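Local coordinates for protein probable zinc protease (Pseudomonas aeruginosa, PDB 4NNZ) that probably acts as a zinc-dependent metallopeptidase of the M16 family, forming one subunit of a heterodimeric protease, at residues A112-P117 / H179-W184; E264-R269 / L391-A396; G278-L283 / I349-A354. All coordinates share one frame; numbering follows the deposited sequence.

Contact 1: residues A112-P117 / H179-W184; sequences AHLSLP and HWYESW
Leu114 and Tyr181 bring the two backbones closest, with 7.5 Å between their CA atoms, where the loop that follows helix 100-112 runs past helix 174-184. This is the helical side of the first alpha/beta half of an M16 peptidase: the loop turns the chain from helix 100-112 into helix 118-137, and Pro117 takes the N-cap position of the latter. A single aromatic ring makes most of the join. Leu114 lays its CB over the centre of one face of the Tyr181 ring, 3.7 Å from the centroid and 10° off the normal, a well-centred CH-pi contact. Leu114 has its CG anti to the backbone N (chi1 175°), and its CD2 reaches back along the tyrosine to within 3.8 Å of Tyr181 CB. The two side chains therefore slide past each other in opposite directions, leucine tip toward tyrosine root. The same leucine also rests on Leu53 of helix 49-56, the helix carrying the HXXEH sequence of the family, and Trp180 packs against that helix as well. His113 and Ala112 add only a fringe, and CB of both points away from the helix. At the far end of the ring, Tyr181 OH donates a hydrogen bond to the carbonyl O of Arg110 and makes a weak one to that of Met111, in the last turn of helix 100-112. His113 N lies 3.0 Å from Tyr181 OH, but the angle is too poor for a bond.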
loop_
_atom_site.group_PDB
_atom_site.type_symbol
_atom_site.label_atom_id
_atom_site.label_comp_id
_atom_site.label_asym_id
_atom_site.label_seq_id
_atom_site.Cartn_x
_atom_site.Cartn_y
_atom_site.Cartn_z
ATOM N N ALA A 112 8.956 -8.434 -28.437
ATOM C CA ALA A 112 8.059 -8.243 -29.539
ATOM C C ALA A 112 6.635 -8.712 -29.340
ATOM O O ALA A 112 5.716 -8.070 -29.803
ATOM C CB ALA A 112 8.646 -8.853 -30.786
ATOM N N HIS A 113 6.448 -9.865 -28.747
ATOM C CA HIS A 113 5.106 -10.316 -28.565
ATOM C C HIS A 113 5.008 -11.358 -27.503
ATOM O O HIS A 113 5.957 -12.036 -27.216
ATOM C CB HIS A 113 4.581 -10.846 -29.875
ATOM C CG HIS A 113 5.159 -12.159 -30.263
ATOM N ND1 HIS A 113 4.503 -13.347 -30.053
ATOM C CD2 HIS A 113 6.337 -12.473 -30.838
ATOM C CE1 HIS A 113 5.255 -14.337 -30.483
ATOM N NE2 HIS A 113 6.375 -13.833 -30.959
ATOM N N LEU A 114 3.834 -11.498 -26.936
ATOM C CA LEU A 114 3.660 -12.425 -25.867
ATOM C C LEU A 114 2.774 -13.519 -26.319
ATOM O O LEU A 114 1.623 -13.302 -26.574
ATOM C CB LEU A 114 3.003 -11.737 -24.685
ATOM C CG LEU A 114 2.666 -12.661 -23.524
ATOM C CD1 LEU A 114 3.813 -13.582 -23.185
ATOM C CD2 LEU A 114 2.216 -11.897 -22.312
ATOM N N SER A 115 3.302 -14.727 -26.356
ATOM C CA SER A 115 2.485 -15.874 -26.664
ATOM C C SER A 115 2.180 -16.550 -25.375
ATOM O O SER A 115 3.033 -17.124 -24.768
ATOM C CB SER A 115 3.239 -16.837 -27.570
ATOM O OG SER A 115 2.421 -17.324 -28.613
ATOM N N LEU A 116 0.945 -16.455 -24.953
ATOM C CA LEU A 116 0.552 -17.014 -23.699
ATOM C C LEU A 116 -0.836 -17.523 -23.839
ATOM O O LEU A 116 -1.774 -16.781 -23.831
ATOM C CB LEU A 116 0.620 -15.940 -22.629
ATOM C CG LEU A 116 0.091 -16.224 -21.240
ATOM C CD1 LEU A 116 0.701 -17.485 -20.683
ATOM C CD2 LEU A 116 0.450 -15.042 -20.375
ATOM N N PRO A 117 -0.940 -18.819 -23.910
ATOM C CA PRO A 117 -2.209 -19.502 -24.057
ATOM C C PRO A 117 -3.000 -19.565 -22.792
ATOM O O PRO A 117 -2.468 -19.720 -21.733
ATOM C CB PRO A 117 -1.783 -20.906 -24.430
ATOM C CG PRO A 117 -0.520 -20.715 -25.155
ATOM C CD PRO A 117 0.161 -19.548 -24.535
ATOM N N HIS A 179 -2.110 -7.122 -20.435
ATOM C CA HIS A 179 -2.141 -5.703 -20.350
ATOM C C HIS A 179 -0.903 -5.157 -19.730
ATOM O O HIS A 179 -0.405 -4.134 -20.104
ATOM C CB HIS A 179 -3.352 -5.286 -19.573
ATOM C CG HIS A 179 -3.525 -3.817 -19.497
ATOM N ND1 HIS A 179 -4.000 -3.075 -20.547
ATOM C CD2 HIS A 179 -3.263 -2.944 -18.504
ATOM C CE1 HIS A 179 -4.033 -1.807 -20.203
ATOM N NE2 HIS A 179 -3.592 -1.702 -18.965
ATOM N N TRP A 180 -0.443 -5.861 -18.726
ATOM C CA TRP A 180 0.773 -5.538 -18.056
ATOM C C TRP A 180 1.915 -5.690 -19.007
ATOM O O TRP A 180 2.835 -4.920 -18.984
ATOM C CB TRP A 180 0.921 -6.413 -16.834
ATOM C CG TRP A 180 1.849 -5.932 -15.808
ATOM C CD1 TRP A 180 3.025 -6.455 -15.524
ATOM C CD2 TRP A 180 1.659 -4.862 -14.888
ATOM N NE1 TRP A 180 3.614 -5.794 -14.524
ATOM C CE2 TRP A 180 2.789 -4.810 -14.100
ATOM C CE3 TRP A 180 0.647 -3.948 -14.659
ATOM C CZ2 TRP A 180 2.949 -3.889 -13.118
ATOM C CZ3 TRP A 180 0.811 -3.050 -13.704
ATOM C CH2 TRP A 180 1.948 -3.020 -12.930
ATOM N N TYR A 181 1.861 -6.706 -19.839
ATOM C CA TYR A 181 2.896 -6.896 -20.810
ATOM C C TYR A 181 2.908 -5.750 -21.784
ATOM O O TYR A 181 3.932 -5.209 -22.079
ATOM C CB TYR A 181 2.749 -8.233 -21.519
ATOM C CG TYR A 181 3.584 -8.354 -22.747
ATOM C CD1 TYR A 181 3.212 -7.726 -23.897
ATOM C CD2 TYR A 181 4.744 -9.071 -22.755
ATOM C CE1 TYR A 181 3.971 -7.791 -25.025
ATOM C CE2 TYR A 181 5.503 -9.152 -23.889
ATOM C CZ TYR A 181 5.098 -8.506 -25.017
ATOM O OH TYR A 181 5.828 -8.576 -26.152
ATOM N N GLU A 182 1.744 -5.363 -22.247
ATOM C CA GLU A 182 1.621 -4.299 -23.198
ATOM C C GLU A 182 2.116 -3.010 -22.669
ATOM O O GLU A 182 2.684 -2.239 -23.389
ATOM C CB GLU A 182 0.159 -4.080 -23.522
ATOM C CG GLU A 182 -0.347 -4.895 -24.672
ATOM C CD GLU A 182 -1.847 -4.982 -24.693
ATOM O OE1 GLU A 182 -2.487 -4.612 -23.710
ATOM O OE2 GLU A 182 -2.392 -5.418 -25.706
ATOM N N SER A 183 1.775 -2.725 -21.436
ATOM C CA SER A 183 2.128 -1.479 -20.837
ATOM C C SER A 183 3.584 -1.271 -20.603
ATOM O O SER A 183 4.065 -0.205 -20.782
ATOM C CB SER A 183 1.364 -1.293 -19.556
ATOM O OG SER A 183 0.089 -1.821 -19.705
ATOM N N TRP A 184 4.266 -2.284 -20.126
ATOM C CA TRP A 184 5.583 -2.098 -19.574
ATOM C C TRP A 184 6.731 -2.758 -20.269
ATOM O O TRP A 184 7.845 -2.356 -20.093
ATOM C CB TRP A 184 5.595 -2.548 -18.137
ATOM C CG TRP A 184 4.702 -1.834 -17.265
ATOM C CD1 TRP A 184 3.604 -2.312 -16.701
ATOM C CD2 TRP A 184 4.852 -0.511 -16.786
ATOM N NE1 TRP A 184 3.033 -1.383 -15.919
ATOM C CE2 TRP A 184 3.795 -0.260 -15.957
ATOM C CE3 TRP A 184 5.778 0.489 -16.993
ATOM C CZ2 TRP A 184 3.632 0.921 -15.336
ATOM C CZ3 TRP A 184 5.607 1.654 -16.381
ATOM C CH2 TRP A 184 4.549 1.873 -15.572
#

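Contact 2: residues E264-R269 / L391-A396; sequences EVNALR and LEALKA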
loop_
_atom_site.group_PDB
_atom_site.type_symbol
_atom_site.label_atom_id
_atom_site.label_comp_id
_atom_site.label_asym_id
_atom_site.label_seq_id
_atom_site.Cartn_x
_atom_site.Cartn_y
_atom_site.Cartn_z
ATOM N N GLU A 264 25.382 11.211 2.667
ATOM C CA GLU A 264 24.718 10.573 3.773
ATOM C C GLU A 264 24.418 9.113 3.474
ATOM O O GLU A 264 24.493 8.283 4.342
ATOM C CB GLU A 264 23.497 11.367 4.217
ATOM C CG GLU A 264 22.207 10.943 3.565
ATOM C CD GLU A 264 21.178 12.032 3.527
ATOM O OE1 GLU A 264 21.064 12.779 4.499
ATOM O OE2 GLU A 264 20.478 12.141 2.519
ATOM N N VAL A 265 24.072 8.805 2.236
ATOM C CA VAL A 265 23.826 7.445 1.856
ATOM C C VAL A 265 25.080 6.637 2.002
ATOM O O VAL A 265 25.055 5.558 2.515
ATOM C CB VAL A 265 23.373 7.356 0.398
ATOM C CG1 VAL A 265 23.243 5.925 -0.047
ATOM C CG2 VAL A 265 22.053 8.045 0.209
ATOM N N ASN A 266 26.165 7.149 1.495
ATOM C CA ASN A 266 27.393 6.432 1.539
ATOM C C ASN A 266 27.853 6.246 2.956
ATOM O O ASN A 266 28.496 5.284 3.277
ATOM C CB ASN A 266 28.421 7.072 0.645
ATOM C CG ASN A 266 28.083 6.915 -0.800
ATOM O OD1 ASN A 266 27.331 6.056 -1.167
ATOM N ND2 ASN A 266 28.628 7.749 -1.613
ATOM N N ALA A 267 27.504 7.201 3.789
ATOM C CA ALA A 267 27.725 7.117 5.202
ATOM C C ALA A 267 26.920 6.001 5.826
ATOM O O ALA A 267 27.367 5.343 6.709
ATOM C CB ALA A 267 27.410 8.426 5.851
ATOM N N LEU A 268 25.718 5.809 5.362
ATOM C CA LEU A 268 24.925 4.688 5.790
ATOM C C LEU A 268 25.472 3.321 5.401
ATOM O O LEU A 268 25.372 2.389 6.144
ATOM C CB LEU A 268 23.485 4.867 5.347
ATOM C CG LEU A 268 22.737 5.887 6.153
ATOM C CD1 LEU A 268 21.407 6.164 5.528
ATOM C CD2 LEU A 268 22.566 5.442 7.577
ATOM N N ARG A 269 26.028 3.211 4.218
ATOM C CA ARG A 269 26.618 1.979 3.781
ATOM C C ARG A 269 27.782 1.618 4.653
ATOM O O ARG A 269 27.927 0.501 5.059
ATOM C CB ARG A 269 27.066 2.125 2.347
ATOM C CG ARG A 269 26.031 2.821 1.515
ATOM C CD ARG A 269 26.467 3.031 0.098
ATOM N NE ARG A 269 27.145 1.887 -0.460
ATOM C CZ ARG A 269 27.847 1.919 -1.572
ATOM N NH1 ARG A 269 27.964 3.027 -2.234
ATOM N NH2 ARG A 269 28.426 0.847 -2.021
ATOM N N LEU A 391 33.906 4.108 -5.785
ATOM C CA LEU A 391 35.045 3.889 -4.887
ATOM C C LEU A 391 35.705 5.201 -4.436
ATOM O O LEU A 391 36.455 5.238 -3.457
ATOM C CB LEU A 391 36.071 2.944 -5.534
ATOM C CG LEU A 391 35.681 1.465 -5.691
ATOM C CD1 LEU A 391 35.016 0.939 -4.431
ATOM C CD2 LEU A 391 34.788 1.242 -6.897
ATOM N N GLU A 392 35.414 6.276 -5.157
ATOM C CA GLU A 392 35.829 7.581 -4.764
ATOM C C GLU A 392 34.843 8.097 -3.770
ATOM O O GLU A 392 35.189 8.753 -2.818
ATOM C CB GLU A 392 35.905 8.485 -5.969
ATOM C CG GLU A 392 36.254 9.907 -5.624
ATOM C CD GLU A 392 37.329 10.003 -4.576
ATOM O OE1 GLU A 392 38.382 9.384 -4.764
ATOM O OE2 GLU A 392 37.118 10.703 -3.574
ATOM N N ALA A 393 33.591 7.787 -4.011
ATOM C CA ALA A 393 32.516 8.223 -3.160
ATOM C C ALA A 393 32.613 7.653 -1.779
ATOM O O ALA A 393 32.287 8.296 -0.830
ATOM C CB ALA A 393 31.200 7.855 -3.786
ATOM N N LEU A 394 33.002 6.409 -1.684
ATOM C CA LEU A 394 33.130 5.766 -0.408
ATOM C C LEU A 394 34.238 6.423 0.367
ATOM O O LEU A 394 34.210 6.521 1.569
ATOM C CB LEU A 394 33.371 4.283 -0.573
ATOM C CG LEU A 394 32.132 3.454 -0.805
ATOM C CD1 LEU A 394 32.442 1.993 -0.682
ATOM C CD2 LEU A 394 31.038 3.826 0.157
ATOM N N LYS A 395 35.240 6.837 -0.375
ATOM C CA LYS A 395 36.411 7.466 0.170
ATOM C C LYS A 395 36.088 8.773 0.830
ATOM O O LYS A 395 36.683 9.118 1.809
ATOM C CB LYS A 395 37.400 7.704 -0.930
ATOM C CG LYS A 395 38.791 7.254 -0.601
ATOM C CD LYS A 395 39.704 7.401 -1.802
ATOM C CE LYS A 395 40.507 8.682 -1.757
ATOM N NZ LYS A 395 41.964 8.451 -1.592
ATOM N N ALA A 396 35.141 9.505 0.277
ATOM C CA ALA A 396 34.769 10.807 0.795
ATOM C C ALA A 396 34.147 10.800 2.178
ATOM O O ALA A 396 34.166 11.796 2.848
ATOM C CB ALA A 396 33.899 11.550 -0.187
#
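Arg269 and Leu394 meet at about a right angle: the leucine comes in over one face of the guanidinium, with its CD2 4.0 Å from Arg269 NH1 and set off toward the rim of the flat group rather than over its middle. Leu394 leaves its backbone alongside the other helix, and it is the branched end of the side chain that comes nearer and makes the touch. Arg269 turns to receive it through a bend at chi3 (42°), which brings the guanidinium back beside Asn266, one turn earlier on the same helix. There Arg269 NH1 donates to Asn266 OD1 at 3.3 Å with an N-H...O angle of 158°. The oxygen lies close to the guanidinium plane, while the nitrogen sits above the carbonyl plane of the amide and not on a lone pair. A salt bridge from the same NH1 to Asp390 gives the guanidinium a second hold and brings in the helix that Leu394 belongs to. These helices, 262-276 and 386-396, are part of the helical layer on the second alpha/beta half of the M16 fold, and their short segments cross at -85° with the axes 9.1 Å apart. The closest backbone pair is Asn266 and Leu394, whose CA atoms are 6.1 Å apart. CB of Asn266 points toward the other helix and rests 4.2 Å from Leu394 CD2. The amide oxygen takes the arginine bond; Asn266 ND2 merely abuts the methyl of Ala393, 3.4 Å from Ala393 CB, a packing contact. Leu394 also touches Met356 of helix 346-364 and Leu270 of helix 262-276, and Met356 touches Arg269 too.

Contact 3: residues G278-L283 / I349-A354; sequences GYSARL and IERVRA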
loop_
_atom_site.group_PDB
_atom_site.type_symbol
_atom_site.label_atom_id
_atom_site.label_comp_id
_atom_site.label_asym_id
_atom_site.label_seq_id
_atom_site.Cartn_x
_atom_site.Cartn_y
_atom_site.Cartn_z
ATOM N N GLY A 278 32.357 -8.507 9.659
ATOM C CA GLY A 278 33.576 -8.953 10.264
ATOM C C GLY A 278 33.578 -9.272 11.729
ATOM O O GLY A 278 32.677 -8.964 12.432
ATOM N N TYR A 279 34.623 -9.948 12.150
ATOM C CA TYR A 279 34.830 -10.418 13.496
ATOM C C TYR A 279 34.990 -9.273 14.455
ATOM O O TYR A 279 34.534 -9.319 15.559
ATOM C CB TYR A 279 36.045 -11.340 13.501
ATOM C CG TYR A 279 36.422 -11.940 14.801
ATOM C CD1 TYR A 279 35.747 -13.005 15.306
ATOM C CD2 TYR A 279 37.471 -11.446 15.516
ATOM C CE1 TYR A 279 36.105 -13.560 16.499
ATOM C CE2 TYR A 279 37.827 -11.988 16.708
ATOM C CZ TYR A 279 37.146 -13.047 17.188
ATOM O OH TYR A 279 37.542 -13.557 18.374
ATOM N N SER A 280 35.685 -8.252 14.002
ATOM C CA SER A 280 36.019 -7.114 14.806
ATOM C C SER A 280 35.005 -6.010 14.673
ATOM O O SER A 280 35.100 -5.001 15.339
ATOM C CB SER A 280 37.385 -6.615 14.434
ATOM O OG SER A 280 37.517 -6.601 13.055
ATOM N N ALA A 281 34.010 -6.242 13.840
ATOM C CA ALA A 281 32.917 -5.324 13.680
ATOM C C ALA A 281 32.160 -5.256 14.983
ATOM O O ALA A 281 32.229 -6.151 15.780
ATOM C CB ALA A 281 32.011 -5.778 12.577
ATOM N N ARG A 282 31.449 -4.163 15.181
ATOM C CA ARG A 282 30.914 -3.812 16.476
ATOM C C ARG A 282 29.938 -4.775 17.084
ATOM O O ARG A 282 30.037 -5.081 18.242
ATOM C CB ARG A 282 30.234 -2.471 16.379
ATOM C CG ARG A 282 31.089 -1.336 16.810
ATOM C CD ARG A 282 31.468 -0.437 15.673
ATOM N NE ARG A 282 31.235 0.926 16.065
ATOM C CZ ARG A 282 32.107 1.666 16.711
ATOM N NH1 ARG A 282 33.290 1.185 16.996
ATOM N NH2 ARG A 282 31.804 2.891 17.038
ATOM N N LEU A 283 28.993 -5.239 16.309
ATOM C CA LEU A 283 28.008 -6.107 16.858
ATOM C C LEU A 283 28.605 -7.393 17.341
ATOM O O LEU A 283 28.209 -7.892 18.362
ATOM C CB LEU A 283 26.921 -6.382 15.847
ATOM C CG LEU A 283 26.021 -5.225 15.499
ATOM C CD1 LEU A 283 25.027 -5.659 14.453
ATOM C CD2 LEU A 283 25.332 -4.758 16.745
ATOM N N ILE A 349 37.302 3.212 10.433
ATOM C CA ILE A 349 36.609 3.376 9.177
ATOM C C ILE A 349 37.378 2.823 8.019
ATOM O O ILE A 349 36.804 2.267 7.116
ATOM C CB ILE A 349 36.320 4.847 8.882
ATOM C CG1 ILE A 349 35.384 5.395 9.922
ATOM C CG2 ILE A 349 35.660 5.035 7.527
ATOM C CD1 ILE A 349 34.939 6.801 9.648
ATOM N N GLU A 350 38.665 3.076 8.000
ATOM C CA GLU A 350 39.463 2.624 6.907
ATOM C C GLU A 350 39.531 1.135 6.803
ATOM O O GLU A 350 39.478 0.613 5.723
ATOM C CB GLU A 350 40.848 3.201 6.981
ATOM C CG GLU A 350 41.023 4.369 6.055
ATOM C CD GLU A 350 41.035 3.959 4.609
ATOM O OE1 GLU A 350 41.667 2.943 4.292
ATOM O OE2 GLU A 350 40.424 4.663 3.792
ATOM N N ARG A 351 39.660 0.451 7.921
ATOM C CA ARG A 351 39.731 -0.989 7.885
ATOM C C ARG A 351 38.450 -1.481 7.316
ATOM O O ARG A 351 38.420 -2.396 6.535
ATOM C CB ARG A 351 39.898 -1.535 9.293
ATOM C CG ARG A 351 39.546 -2.991 9.474
ATOM C CD ARG A 351 39.444 -3.359 10.935
ATOM N NE ARG A 351 38.135 -3.039 11.482
ATOM C CZ ARG A 351 37.213 -3.932 11.809
ATOM N NH1 ARG A 351 36.801 -4.832 10.933
ATOM N NH2 ARG A 351 36.705 -3.922 13.023
ATOM N N VAL A 352 37.372 -0.905 7.790
ATOM C CA VAL A 352 36.055 -1.242 7.323
ATOM C C VAL A 352 35.785 -0.838 5.889
ATOM O O VAL A 352 35.135 -1.545 5.183
ATOM C CB VAL A 352 35.015 -0.745 8.331
ATOM C CG1 VAL A 352 33.631 -0.615 7.743
ATOM C CG2 VAL A 352 34.998 -1.668 9.519
ATOM N N ARG A 353 36.234 0.328 5.492
ATOM C CA ARG A 353 36.061 0.760 4.130
ATOM C C ARG A 353 36.829 -0.072 3.154
ATOM O O ARG A 353 36.386 -0.324 2.057
ATOM C CB ARG A 353 36.469 2.202 3.966
ATOM C CG ARG A 353 35.971 2.832 2.693
ATOM C CD ARG A 353 36.687 4.123 2.416
ATOM N NE ARG A 353 36.890 4.875 3.630
ATOM C CZ ARG A 353 37.183 6.154 3.669
ATOM N NH1 ARG A 353 37.302 6.821 2.560
ATOM N NH2 ARG A 353 37.362 6.753 4.812
ATOM N N ALA A 354 38.035 -0.434 3.528
ATOM C CA ALA A 354 38.914 -1.106 2.613
ATOM C C ALA A 354 38.379 -2.440 2.226
ATOM O O ALA A 354 38.432 -2.835 1.098
ATOM C CB ALA A 354 40.269 -1.257 3.237
#
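Ser280 and Arg351 make the closest approach of this contact, and they make it on the solvent side. The serine hydroxyl lies over one face of the guanidinium, with Ser280 OG only 2.8 Å from Arg351 NH2; no N-H points at it, and so close an approach leaves the detail doubtful. Ser280 O is 3.0 Å from Arg351 NH2. On the opposite face of the guanidinium sits Val352 CG2, from the next residue of the same helix, 3.7 Å above the plane and toward the rim, while Ala281 N comes up at the edge. The arginine chain already heads for the loop, with CG anti to the backbone N (chi1 161°), and then bends at chi3. That loop is the tight connection between helices 262-276 and 282-288 in the second alpha/beta half of the M16 fold. Ala281 takes the N-cap position of the second helix, and Arg351 reaches it from helix 346-364. Gly278 opens the turn at phi 112° and psi 165°, where a CB would jam against the preceding carbonyl O. The buried part of the contact is at Ala281, and the inner side around it is firm: Val352 leans on Ala273, and Arg282 forms a salt bridge with Glu348. The outer side is much looser. Tyr279 is exposed, and the end of its side chain leads away from the helix toward Arg289, with which it makes a cation-pi contact.

Going from the N terminus, contact 1 comes first: it closes a mostly helical excursion with no strand, holding helices 118-137, 140-152 and 166-171, and joins the end of helix 100-112 to helix 174-184 in the first half of the chain. It is finished before contact 2 opens at helix 262-276. Contact 2 closes a much longer loop by bringing in helix 386-396, and contact 3 nests within that loop, tying the turn before helix 282-288 to helix 346-364. Arg353 touches the backbone at Leu394 and Lys395, so contacts 2 and 3 are neighbours in one helical layer. Contact 1 lies on the opposite side of the chain's centre, its centre about 40 Å from that of contact 2.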